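Long-range contacts in putative alpha KG dependent 2,4-D dioxygenase (Burkholderia xenovorans, PDB 5J92), which binds an iron(II) ion and probably acts as a 2-oxoglutarate-dependent dioxygenase of the TauD/TfdA family: residues 68-73 / 132-137; 115-120 / 185-190; 168-173 / 204-209; 175-180 / 198-203. All blocks are in the same frame, centred on the assembly; numbering follows the deposited sequence. Where two conformers were deposited one is given.

How the contacts relate
Contact 1 is buried: an arginine and three aromatic side chains join loop 68-73 to strand 132-139. Contacts 2, 3 and 4 lie farther out. Contact 2 is mostly apolar, with a guanidinium over an alanine, and sets the end of helix 110-117 against loop 185-190, where a second subunit packs. Contacts 3 and 4 share strands 173-176 and 201-208 of one antiparallel sheet, contact 3 adding the end of helix 163-169 and contact 4 the start of helix 178-184; they touch at S173 and H203. Contact 3 has one direct backbone bond and a valine-leucine cluster; contact 4, at the surface, has paired backbone, bridging waters and a histidine-tyrosine edge-to-face pair. Contacts 2 and 4 meet at A190 and M179.

Contact 1: residues 68-73 / 132-137; sequences AGFGPL and ARYSFL
F70 is the piece to look at first: its carbonyl is taken by R133 at the corner and its ring by Y134 and F136 of the strand. Its CG stands anti to the carbonyl carbon, which sends the ring in among these two. The F70 ring turns its edge to the face of the Y134 ring, a T-shaped pair with centroids 5.6 Å apart and planes at 64°. The closest contact between the two side chains is F70 CB to Y134 CD2, 3.6 Å. F136, two residues along the strand, crosses F70 at about a right angle and brings its tip up, CZ to F70 CD2 at 4.0 Å.

The polar half belongs to R133. Its chain leaves anti to the backbone N (chi1 -176°), runs straight, then bends at chi3 so that NH1 reaches back to the loop. NH1 donates to F70 O at 3.0 Å with an angle of 158°, meeting a lone pair in the carbonyl plane, while the oxygen lies close to the guanidinium plane. NE forms a salt bridge with D292 and NH2 a weak hydrogen bond with D293 O, which helps to fix the group's rotation.

The strand also connects to the iron site: S135 OG is hydrogen-bonded to the iron ligand D124, whose side chain is about 8 Å from that of F136. Around this buried cluster, F66 of helix 60-67 meets F70 edge-to-face and A67 packs on F136. Strand 132-139 itself runs between strands 261-265 and 284-291, with M263 of the former touching Y134 and F136 and T290 against R133 and F136.

Contact 2: residues 115-120 / 185-190; sequences NLTSRR and AGFYDA
This is packing without a crossing hydrogen bond, mostly apolar but with the R120 guanidinium over A185, between the C-terminal end of helix 110-117, including the type I turn T117-R120, and the loop that leaves helix 178-184. A185 sits at the centre. Its CB faces the flat side of the R120 guanidinium, 3.8 Å above the plane and over its middle. R120 reaches this spot by a bend at chi2 (145°), and NH1 makes a weak bond to L116 O, which lies in plane at the guanidinium edge. T117 turns CG2 to both partners, 4.0 Å from A185 CB and 4.1 Å from CE2 of F187, while its OG1 bonds back to M113 O. L116 CD1 comes to F187 CZ at 4.1 Å, crossing at about a right angle. G186 completes a Schellman motif after helix 178-184, and its positive phi turns the chain so that F187 follows A185 onto the same partner. R120 also places its backbone O on ND1 of the iron ligand H122. R112 and M113 of helix 110-117 and R182 of helix 178-184 flank F187, and P232 of the second subunit packs on both L116 and F187.

Contact 3: residues 168-173 / 204-209; sequences VVEGLS and ELVRTH
A type II beta turn, V169 to L172, takes the chain out of helix 163-169 and into strand 173-176, which starts beside strand 201-208 in an antiparallel sheet. G171 holds the positive-phi corner of that turn, and L172 N closes it on V169 O.

The tight part is apolar. L205, its CG anti to the backbone N (chi1 -179°), crosses V169 at about a right angle and lays CD2 3.8 Å from V169 CB; the same methyl reaches L172 CB more loosely, at 4.3 Å. V206, its CG2 anti to the carbonyl carbon, also crosses V169 at about a right angle, methyl to methyl, CG2 to CG2 at 3.8 Å. L241 of helix 231-245 packs on V169 and L205, and L237 of that helix on L172.

Toward solvent the fit loosens. S173 and E204 form a non-hydrogen-bonded pair whose side chains diverge, so OG of S173 merely grazes CG of E204 at 3.7 Å and the carboxylate leads away. E170 is exposed too, yet its carboxylate is taken by K215 and Y158.

Between the two parts lies L172 O, gripped twice. L205 N donates to L172 O at 2.8 Å, nearly straight at 173° but from above the carbonyl plane. A water donates to the same L172 O at 2.7 Å and accepts from V206 N at 3.0 Å, bridging the turn residue L172 to the strand residue V206.

Contact 4: residues 175-180 / 198-203; sequences HYDIMA and LAPCIH
C201 O is the best-held polar atom here, with two hydrogen bonds and one weaker contact. Y176 N donates to C201 O at 2.9 Å, almost straight at 174° though from above the carbonyl plane; a water shared with H175 ND1 donates a second bond; and H175 CA adds a CH...O contact. The return bond, C201 N to Y176 O, runs nearly along the C=O axis and completes the hydrogen-bonded pair of this antiparallel ladder.

H203 sets its edge to the face of the Y176 ring, with centroids 5.0 Å apart and planes at 65°. CD2 of H203 lies above that face toward the rim, and its CB comes to Y176 CE1 at 3.5 Å. Y176 OH bonds Y218 O and H203 NE2 bonds L128 O. H175 and I202 run side by side, ND1 to CG1 at 3.7 Å.

P200 lies alongside D177, its CG 3.6 Å from D177 CG. D177 is the N-cap of helix 178-184: OD1 accepts from A180 N at 3.2 Å, met from above the carboxylate plane. CG2 of I178 packs on L198 CB at 3.7 Å.

Two waters follow: one lies within bonding distance of L198 O and D177 OD1, the other of L198 O while accepting from I178 N, though their protons cannot serve every acceptor around them. The helix start is thus tied through water to L198, just after helix 192-197, and with the A180 N-H would probably help stabilise a negative charge on D177.

Contact 1: residues 68-73 / 132-137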
loop_
_atom_site.group_PDB
_atom_site.type_symbol
_atom_site.label_atom_id
_atom_site.label_comp_id
_atom_site.label_asym_id
_atom_site.label_seq_id
_atom_site.Cartn_x
_atom_site.Cartn_y
_atom_site.Cartn_z
ATOM N N ALA A 68 12.480 26.033 17.831
ATOM C CA ALA A 68 13.187 27.099 17.129
ATOM C C ALA A 68 14.701 26.991 17.251
ATOM O O ALA A 68 15.412 27.721 16.550
ATOM C CB ALA A 68 12.717 28.465 17.625
ATOM N N GLY A 69 15.213 26.137 18.136
ATOM C CA GLY A 69 16.647 25.926 18.180
ATOM C C GLY A 69 17.201 25.101 17.029
ATOM O O GLY A 69 18.418 25.105 16.825
ATOM N N PHE A 70 16.344 24.430 16.254
ATOM C CA PHE A 70 16.802 23.539 15.196
ATOM C C PHE A 70 16.493 24.027 13.790
ATOM O O PHE A 70 16.940 23.406 12.821
ATOM C CB PHE A 70 16.200 22.141 15.395
ATOM C CG PHE A 70 16.512 21.558 16.741
ATOM C CD1 PHE A 70 17.727 20.924 16.969
ATOM C CD2 PHE A 70 15.629 21.710 17.798
ATOM C CE1 PHE A 70 18.026 20.387 18.225
ATOM C CE2 PHE A 70 15.921 21.189 19.060
ATOM C CZ PHE A 70 17.122 20.536 19.270
ATOM N N GLY A 71 15.757 25.109 13.650
ATOM C CA GLY A 71 15.476 25.666 12.352
ATOM C C GLY A 71 14.412 26.725 12.480
ATOM O O GLY A 71 13.838 26.921 13.555
ATOM N N PRO A 72 14.122 27.427 11.385
ATOM C CA PRO A 72 13.066 28.446 11.429
ATOM C C PRO A 72 11.689 27.802 11.513
ATOM O O PRO A 72 11.418 26.788 10.868
ATOM C CB PRO A 72 13.260 29.219 10.114
ATOM C CG PRO A 72 13.903 28.246 9.188
ATOM C CD PRO A 72 14.757 27.321 10.059
ATOM N N LEU A 73 10.817 28.402 12.323
ATOM C CA LEU A 73 9.483 27.850 12.523
ATOM C C LEU A 73 8.612 28.052 11.288
ATOM O O LEU A 73 8.672 29.094 10.626
ATOM C CB LEU A 73 8.821 28.494 13.746
ATOM C CG LEU A 73 9.420 28.146 15.119
ATOM C CD1 LEU A 73 8.833 28.992 16.241
ATOM C CD2 LEU A 73 9.240 26.659 15.424
ATOM N N ALA A 132 9.776 20.577 5.364
ATOM C CA ALA A 132 10.032 20.594 6.792
ATOM C C ALA A 132 11.406 20.021 7.096
ATOM O O ALA A 132 11.931 19.183 6.358
ATOM C CB ALA A 132 8.978 19.771 7.541
ATOM N N ARG A 133 11.997 20.505 8.186
ATOM C CA ARG A 133 13.187 19.863 8.729
ATOM C C ARG A 133 12.736 18.899 9.829
ATOM O O ARG A 133 12.365 17.765 9.541
ATOM C CB ARG A 133 14.176 20.902 9.254
ATOM C CG ARG A 133 15.500 20.317 9.746
ATOM C CD ARG A 133 16.493 21.417 10.080
ATOM N NE ARG A 133 16.973 22.094 8.874
ATOM C CZ ARG A 133 17.662 23.229 8.870
ATOM N NH1 ARG A 133 17.953 23.841 10.012
ATOM N NH2 ARG A 133 18.060 23.755 7.719
ATOM N N TYR A 134 12.714 19.351 11.073
ATOM C CA TYR A 134 12.196 18.569 12.185
ATOM C C TYR A 134 10.738 18.926 12.434
ATOM O O TYR A 134 10.359 20.103 12.395
ATOM C CB TYR A 134 12.992 18.829 13.456
ATOM C CG TYR A 134 14.463 18.473 13.384
ATOM C CD1 TYR A 134 14.883 17.165 13.577
ATOM C CD2 TYR A 134 15.432 19.449 13.135
ATOM C CE1 TYR A 134 16.219 16.826 13.524
ATOM C CE2 TYR A 134 16.779 19.119 13.072
ATOM C CZ TYR A 134 17.164 17.801 13.276
ATOM O OH TYR A 134 18.490 17.432 13.233
ATOM N N SER A 135 9.933 17.911 12.721
ATOM C CA SER A 135 8.586 18.104 13.237
ATOM C C SER A 135 8.552 17.678 14.700
ATOM O O SER A 135 9.337 16.828 15.129
ATOM C CB SER A 135 7.562 17.309 12.417
ATOM O OG SER A 135 7.479 17.800 11.080
ATOM N N PHE A 136 7.652 18.293 15.473
ATOM C CA PHE A 136 7.546 18.068 16.909
ATOM C C PHE A 136 6.088 17.842 17.275
ATOM O O PHE A 136 5.204 18.583 16.823
ATOM C CB PHE A 136 8.092 19.260 17.710
ATOM C CG PHE A 136 9.485 19.683 17.323
ATOM C CD1 PHE A 136 9.707 20.439 16.173
ATOM C CD2 PHE A 136 10.573 19.342 18.120
ATOM C CE1 PHE A 136 10.977 20.829 15.813
ATOM C CE2 PHE A 136 11.858 19.731 17.766
ATOM C CZ PHE A 136 12.060 20.490 16.616
ATOM N N LEU A 137 5.842 16.828 18.111
ATOM C CA LEU A 137 4.505 16.476 18.574
ATOM C C LEU A 137 4.574 16.244 20.074
ATOM O O LEU A 137 5.329 15.381 20.532
ATOM C CB LEU A 137 3.980 15.214 17.878
ATOM C CG LEU A 137 3.096 15.291 16.633
ATOM C CD1 LEU A 137 2.677 13.887 16.185
ATOM C CD2 LEU A 137 1.881 16.187 16.855
#

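Contact 2: residues 115-120 / 185-190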
loop_
_atom_site.group_PDB
_atom_site.type_symbol
_atom_site.label_atom_id
_atom_site.label_comp_id
_atom_site.label_asym_id
_atom_site.label_seq_id
_atom_site.Cartn_x
_atom_site.Cartn_y
_atom_site.Cartn_z
ATOM N N ASN A 115 -6.655 14.843 9.318
ATOM C CA ASN A 115 -6.675 13.590 10.061
ATOM C C ASN A 115 -6.579 12.387 9.126
ATOM O O ASN A 115 -5.794 11.461 9.374
ATOM C CB ASN A 115 -7.935 13.526 10.930
ATOM C CG ASN A 115 -8.022 12.248 11.743
ATOM O OD1 ASN A 115 -7.208 12.007 12.634
ATOM N ND2 ASN A 115 -9.020 11.421 11.442
ATOM N N LEU A 116 -7.339 12.402 8.028
ATOM C CA LEU A 116 -7.367 11.277 7.098
ATOM C C LEU A 116 -6.122 11.225 6.216
ATOM O O LEU A 116 -5.601 10.138 5.949
ATOM C CB LEU A 116 -8.627 11.341 6.239
ATOM C CG LEU A 116 -9.934 11.108 6.996
ATOM C CD1 LEU A 116 -11.135 11.193 6.068
ATOM C CD2 LEU A 116 -9.891 9.760 7.718
ATOM N N THR A 117 -5.648 12.367 5.714
ATOM C CA THR A 117 -4.460 12.319 4.868
ATOM C C THR A 117 -3.221 11.939 5.663
ATOM O O THR A 117 -2.290 11.346 5.103
ATOM C CB THR A 117 -4.243 13.655 4.161
ATOM O OG1 THR A 117 -3.992 14.674 5.137
ATOM C CG2 THR A 117 -5.486 14.012 3.359
ATOM N N SER A 118 -3.192 12.239 6.967
ATOM C CA SER A 118 -2.047 11.854 7.783
ATOM C C SER A 118 -1.998 10.357 8.064
ATOM O O SER A 118 -0.978 9.877 8.578
ATOM C CB SER A 118 -2.048 12.630 9.102
ATOM O OG SER A 118 -1.545 13.937 8.907
ATOM N N ARG A 119 -3.054 9.610 7.723
ATOM C CA ARG A 119 -3.009 8.156 7.848
ATOM C C ARG A 119 -2.257 7.500 6.699
ATOM O O ARG A 119 -2.039 6.284 6.728
ATOM C CB ARG A 119 -4.427 7.584 7.944
ATOM C CG ARG A 119 -5.164 8.017 9.191
ATOM C CD ARG A 119 -6.590 7.505 9.198
ATOM N NE ARG A 119 -7.250 7.841 10.455
ATOM C CZ ARG A 119 -8.478 7.470 10.774
ATOM N NH1 ARG A 119 -9.198 6.745 9.923
ATOM N NH2 ARG A 119 -8.989 7.829 11.945
ATOM N N ARG A 120 -1.860 8.285 5.701
ATOM C CA ARG A 120 -1.038 7.820 4.596
ATOM C C ARG A 120 0.412 8.237 4.828
ATOM O O ARG A 120 0.682 9.344 5.312
ATOM C CB ARG A 120 -1.578 8.383 3.269
ATOM C CG ARG A 120 -2.953 7.782 2.891
ATOM C CD ARG A 120 -3.888 8.757 2.198
ATOM N NE ARG A 120 -5.147 8.123 1.786
ATOM C CZ ARG A 120 -6.261 8.084 2.522
ATOM N NH1 ARG A 120 -6.291 8.636 3.725
ATOM N NH2 ARG A 120 -7.357 7.499 2.055
ATOM N N ALA A 185 -6.866 10.994 -1.795
ATOM C CA ALA A 185 -7.563 10.700 -0.550
ATOM C C ALA A 185 -9.036 11.086 -0.594
ATOM O O ALA A 185 -9.734 10.943 0.418
ATOM C CB ALA A 185 -6.880 11.404 0.622
ATOM N N GLY A 186 -9.518 11.584 -1.730
ATOM C CA GLY A 186 -10.920 11.924 -1.888
ATOM C C GLY A 186 -11.284 13.371 -1.631
ATOM O O GLY A 186 -12.477 13.670 -1.488
ATOM N N PHE A 187 -10.304 14.273 -1.555
ATOM C CA PHE A 187 -10.540 15.689 -1.306
ATOM C C PHE A 187 -10.253 16.464 -2.582
ATOM O O PHE A 187 -9.120 16.459 -3.071
ATOM C CB PHE A 187 -9.666 16.213 -0.165
ATOM C CG PHE A 187 -9.980 15.607 1.175
ATOM C CD1 PHE A 187 -10.983 16.137 1.971
ATOM C CD2 PHE A 187 -9.250 14.532 1.654
ATOM C CE1 PHE A 187 -11.273 15.582 3.207
ATOM C CE2 PHE A 187 -9.530 13.983 2.894
ATOM C CZ PHE A 187 -10.541 14.502 3.662
ATOM N N TYR A 188 -11.272 17.138 -3.110
ATOM C CA TYR A 188 -11.153 17.831 -4.380
ATOM C C TYR A 188 -11.436 19.318 -4.267
ATOM O O TYR A 188 -11.235 20.044 -5.246
ATOM C CB TYR A 188 -12.112 17.217 -5.410
ATOM C CG TYR A 188 -12.018 15.717 -5.512
ATOM C CD1 TYR A 188 -11.060 15.122 -6.324
ATOM C CD2 TYR A 188 -12.883 14.889 -4.792
ATOM C CE1 TYR A 188 -10.960 13.743 -6.425
ATOM C CE2 TYR A 188 -12.791 13.504 -4.884
ATOM C CZ TYR A 188 -11.823 12.941 -5.704
ATOM O OH TYR A 188 -11.710 11.576 -5.821
ATOM N N ASP A 189 -11.816 19.800 -3.090
ATOM C CA ASP A 189 -12.212 21.188 -2.911
ATOM C C ASP A 189 -10.988 21.983 -2.489
ATOM O O ASP A 189 -10.375 21.687 -1.457
ATOM C CB ASP A 189 -13.326 21.309 -1.871
ATOM N N ALA A 190 -10.609 22.958 -3.308
ATOM C CA ALA A 190 -9.522 23.856 -2.960
ATOM C C ALA A 190 -9.698 25.166 -3.707
ATOM O O ALA A 190 -9.964 25.169 -4.913
ATOM C CB ALA A 190 -8.156 23.243 -3.289
#

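Contact 3: residues 168-173 / 204-209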
loop_
_atom_site.group_PDB
_atom_site.type_symbol
_atom_site.label_atom_id
_atom_site.label_comp_id
_atom_site.label_asym_id
_atom_site.label_seq_id
_atom_site.Cartn_x
_atom_site.Cartn_y
_atom_site.Cartn_z
ATOM N N VAL A 168 18.217 2.145 -10.681
ATOM C CA VAL A 168 17.171 2.929 -11.328
ATOM C C VAL A 168 16.964 4.265 -10.610
ATOM O O VAL A 168 16.771 5.299 -11.256
ATOM C CB VAL A 168 15.872 2.105 -11.423
ATOM C CG1 VAL A 168 14.704 2.984 -11.854
ATOM C CG2 VAL A 168 16.054 0.995 -12.436
ATOM N N VAL A 169 16.972 4.272 -9.273
ATOM C CA VAL A 169 16.628 5.503 -8.563
ATOM C C VAL A 169 17.739 6.550 -8.646
ATOM O O VAL A 169 17.478 7.738 -8.427
ATOM C CB VAL A 169 16.268 5.229 -7.087
ATOM C CG1 VAL A 169 15.083 4.271 -6.992
ATOM C CG2 VAL A 169 17.483 4.714 -6.305
ATOM N N GLU A 170 18.979 6.140 -8.904
ATOM C CA GLU A 170 20.105 7.064 -8.885
ATOM C C GLU A 170 19.891 8.233 -9.841
ATOM O O GLU A 170 19.743 8.038 -11.049
ATOM C CB GLU A 170 21.392 6.308 -9.242
ATOM C CG GLU A 170 22.643 6.849 -8.571
ATOM C CD GLU A 170 22.525 6.854 -7.050
ATOM O OE1 GLU A 170 23.160 7.726 -6.417
ATOM O OE2 GLU A 170 21.807 5.988 -6.476
ATOM N N GLY A 171 19.872 9.448 -9.294
ATOM C CA GLY A 171 19.769 10.663 -10.087
ATOM C C GLY A 171 18.367 11.069 -10.498
ATOM O O GLY A 171 18.211 12.066 -11.210
ATOM N N LEU A 172 17.347 10.339 -10.083
ATOM C CA LEU A 172 15.992 10.703 -10.454
ATOM C C LEU A 172 15.481 11.852 -9.592
ATOM O O LEU A 172 15.922 12.066 -8.457
ATOM C CB LEU A 172 15.054 9.505 -10.304
ATOM C CG LEU A 172 15.262 8.269 -11.182
ATOM C CD1 LEU A 172 14.146 7.299 -10.894
ATOM C CD2 LEU A 172 15.304 8.640 -12.671
ATOM N N SER A 173 14.518 12.585 -10.145
ATOM C CA SER A 173 13.746 13.565 -9.404
ATOM C C SER A 173 12.271 13.237 -9.582
ATOM O O SER A 173 11.866 12.609 -10.567
ATOM C CB SER A 173 14.041 15.004 -9.863
ATOM O OG SER A 173 15.366 15.363 -9.518
ATOM N N GLU A 204 14.784 15.952 -5.637
ATOM C CA GLU A 204 15.570 14.773 -5.976
ATOM C C GLU A 204 15.136 13.578 -5.136
ATOM O O GLU A 204 14.868 13.706 -3.939
ATOM C CB GLU A 204 17.056 15.052 -5.749
ATOM C CG GLU A 204 17.648 16.052 -6.740
ATOM C CD GLU A 204 19.103 16.361 -6.458
ATOM O OE1 GLU A 204 19.655 15.795 -5.484
ATOM O OE2 GLU A 204 19.690 17.185 -7.199
ATOM N N LEU A 205 15.130 12.399 -5.757
ATOM C CA LEU A 205 14.647 11.201 -5.087
ATOM C C LEU A 205 15.669 10.635 -4.106
ATOM O O LEU A 205 15.281 10.117 -3.055
ATOM C CB LEU A 205 14.260 10.137 -6.125
ATOM C CG LEU A 205 13.693 8.802 -5.594
ATOM C CD1 LEU A 205 12.393 8.995 -4.779
ATOM C CD2 LEU A 205 13.486 7.833 -6.724
ATOM N N VAL A 206 16.962 10.729 -4.401
ATOM C CA VAL A 206 17.990 10.195 -3.510
ATOM C C VAL A 206 18.618 11.367 -2.767
ATOM O O VAL A 206 19.291 12.212 -3.369
ATOM C CB VAL A 206 19.043 9.374 -4.267
ATOM C CG1 VAL A 206 20.127 8.896 -3.304
ATOM C CG2 VAL A 206 18.381 8.191 -4.958
ATOM N N ARG A 207 18.398 11.418 -1.457
ATOM C CA ARG A 207 18.888 12.487 -0.604
ATOM C C ARG A 207 20.190 12.097 0.072
ATOM O O ARG A 207 20.472 10.920 0.296
ATOM C CB ARG A 207 17.863 12.830 0.483
ATOM C CG ARG A 207 16.410 12.727 0.043
ATOM C CD ARG A 207 15.513 13.373 1.081
ATOM N NE ARG A 207 15.701 14.818 1.062
ATOM C CZ ARG A 207 14.956 15.698 1.725
ATOM N NH1 ARG A 207 15.226 16.992 1.615
ATOM N NH2 ARG A 207 13.947 15.299 2.481
ATOM N N THR A 208 20.964 13.116 0.441
ATOM C CA THR A 208 22.137 12.945 1.286
ATOM C C THR A 208 21.974 13.821 2.518
ATOM O O THR A 208 21.854 15.044 2.407
ATOM C CB THR A 208 23.422 13.293 0.542
ATOM O OG1 THR A 208 23.553 12.431 -0.590
ATOM C CG2 THR A 208 24.614 13.108 1.463
ATOM N N HIS A 209 21.967 13.197 3.678
ATOM C CA HIS A 209 21.677 13.924 4.903
ATOM C C HIS A 209 22.851 14.821 5.281
ATOM O O HIS A 209 24.005 14.386 5.226
ATOM C CB HIS A 209 21.368 12.952 6.044
ATOM C CG HIS A 209 20.657 13.596 7.189
ATOM N ND1 HIS A 209 21.319 14.295 8.176
ATOM C CD2 HIS A 209 19.338 13.687 7.478
ATOM C CE1 HIS A 209 20.437 14.779 9.034
ATOM N NE2 HIS A 209 19.226 14.430 8.629
HETATM O O HOH W 1 18.099 11.280 -7.117
#

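Contact 4: residues 175-180 / 198-203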
loop_
_atom_site.group_PDB
_atom_site.type_symbol
_atom_site.label_atom_id
_atom_site.label_comp_id
_atom_site.label_asym_id
_atom_site.label_seq_id
_atom_site.Cartn_x
_atom_site.Cartn_y
_atom_site.Cartn_z
ATOM N N HIS A 175 7.974 14.535 -8.945
ATOM C CA HIS A 175 6.977 15.586 -8.791
ATOM C C HIS A 175 6.264 15.416 -7.453
ATOM O O HIS A 175 5.845 14.306 -7.122
ATOM C CB HIS A 175 5.950 15.525 -9.923
ATOM C CG HIS A 175 6.515 15.760 -11.297
ATOM N ND1 HIS A 175 6.796 17.021 -11.771
ATOM C CD2 HIS A 175 6.780 14.908 -12.319
ATOM C CE1 HIS A 175 7.226 16.937 -13.020
ATOM N NE2 HIS A 175 7.234 15.666 -13.375
ATOM N N TYR A 176 6.122 16.510 -6.696
ATOM C CA TYR A 176 5.410 16.510 -5.417
ATOM C C TYR A 176 4.260 17.507 -5.519
ATOM O O TYR A 176 4.468 18.646 -5.954
ATOM C CB TYR A 176 6.353 16.857 -4.251
ATOM C CG TYR A 176 7.494 15.860 -4.052
ATOM C CD1 TYR A 176 8.584 15.836 -4.928
ATOM C CD2 TYR A 176 7.494 14.958 -2.983
ATOM C CE1 TYR A 176 9.627 14.933 -4.761
ATOM C CE2 TYR A 176 8.551 14.045 -2.800
ATOM C CZ TYR A 176 9.600 14.036 -3.685
ATOM O OH TYR A 176 10.631 13.134 -3.532
ATOM N N ASP A 177 3.047 17.075 -5.132
ATOM C CA ASP A 177 1.807 17.743 -5.547
ATOM C C ASP A 177 0.735 17.516 -4.476
ATOM O O ASP A 177 0.079 16.471 -4.476
ATOM C CB ASP A 177 1.381 17.183 -6.901
ATOM C CG ASP A 177 0.173 17.876 -7.499
ATOM O OD1 ASP A 177 -0.507 18.676 -6.819
ATOM O OD2 ASP A 177 -0.096 17.584 -8.685
ATOM N N ILE A 178 0.515 18.515 -3.613
ATOM C CA ILE A 178 -0.402 18.314 -2.492
ATOM C C ILE A 178 -1.835 18.123 -2.984
ATOM O O ILE A 178 -2.588 17.314 -2.431
ATOM C CB ILE A 178 -0.288 19.477 -1.484
ATOM C CG1 ILE A 178 -1.130 19.208 -0.231
ATOM C CG2 ILE A 178 -0.663 20.820 -2.117
ATOM C CD1 ILE A 178 -0.730 17.972 0.537
ATOM N N MET A 179 -2.228 18.841 -4.039
ATOM C CA MET A 179 -3.598 18.733 -4.526
ATOM C C MET A 179 -3.849 17.359 -5.128
ATOM O O MET A 179 -4.935 16.793 -4.970
ATOM C CB MET A 179 -3.887 19.844 -5.543
ATOM C CG MET A 179 -3.868 21.243 -4.950
ATOM S SD MET A 179 -4.959 21.383 -3.516
ATOM C CE MET A 179 -4.367 22.904 -2.755
ATOM N N ALA A 180 -2.845 16.789 -5.790
ATOM C CA ALA A 180 -2.984 15.427 -6.293
ATOM C C ALA A 180 -3.106 14.420 -5.150
ATOM O O ALA A 180 -3.928 13.496 -5.218
ATOM C CB ALA A 180 -1.806 15.079 -7.199
ATOM N N LEU A 198 0.271 26.637 -3.518
ATOM C CA LEU A 198 0.838 25.318 -3.274
ATOM C C LEU A 198 1.062 24.576 -4.586
ATOM O O LEU A 198 0.850 23.370 -4.682
ATOM C CB LEU A 198 -0.060 24.513 -2.334
ATOM C CG LEU A 198 -0.361 25.189 -0.992
ATOM C CD1 LEU A 198 -1.354 24.385 -0.155
ATOM C CD2 LEU A 198 0.920 25.413 -0.212
ATOM N N ALA A 199 1.508 25.300 -5.611
ATOM C CA ALA A 199 1.743 24.681 -6.907
ATOM C C ALA A 199 2.745 23.535 -6.763
ATOM O O ALA A 199 3.618 23.573 -5.890
ATOM C CB ALA A 199 2.265 25.716 -7.905
ATOM N N PRO A 200 2.627 22.494 -7.590
ATOM C CA PRO A 200 3.537 21.347 -7.468
ATOM C C PRO A 200 4.992 21.754 -7.631
ATOM O O PRO A 200 5.317 22.736 -8.303
ATOM C CB PRO A 200 3.087 20.409 -8.599
ATOM C CG PRO A 200 1.661 20.808 -8.864
ATOM C CD PRO A 200 1.571 22.268 -8.591
ATOM N N CYS A 201 5.876 20.991 -6.985
ATOM C CA CYS A 201 7.305 21.256 -7.070
ATOM C C CYS A 201 8.035 19.953 -7.363
ATOM O O CYS A 201 7.420 18.899 -7.562
ATOM C CB CYS A 201 7.825 21.914 -5.788
ATOM S SG CYS A 201 7.624 20.907 -4.307
ATOM N N ILE A 202 9.367 20.037 -7.399
ATOM C CA ILE A 202 10.223 18.910 -7.734
ATOM C C ILE A 202 11.338 18.790 -6.700
ATOM O O ILE A 202 11.906 19.798 -6.267
ATOM C CB ILE A 202 10.777 19.062 -9.169
ATOM C CG1 ILE A 202 9.636 18.839 -10.168
ATOM C CG2 ILE A 202 11.952 18.139 -9.426
ATOM C CD1 ILE A 202 9.992 19.192 -11.588
ATOM N N HIS A 203 11.635 17.560 -6.292
ATOM C CA HIS A 203 12.758 17.261 -5.412
ATOM C C HIS A 203 13.483 16.023 -5.923
ATOM O O HIS A 203 12.873 15.142 -6.532
ATOM C CB HIS A 203 12.314 16.992 -3.959
ATOM C CG HIS A 203 11.601 18.137 -3.308
ATOM N ND1 HIS A 203 12.213 19.341 -3.038
ATOM C CD2 HIS A 203 10.335 18.246 -2.842
ATOM C CE1 HIS A 203 11.344 20.156 -2.464
ATOM N NE2 HIS A 203 10.199 19.515 -2.329
HETATM O O HOH W 2 5.863 19.317 -10.262
HETATM O O HOH W 3 -0.698 21.232 -5.942
HETATM O O HOH W 4 2.197 20.942 -4.113
#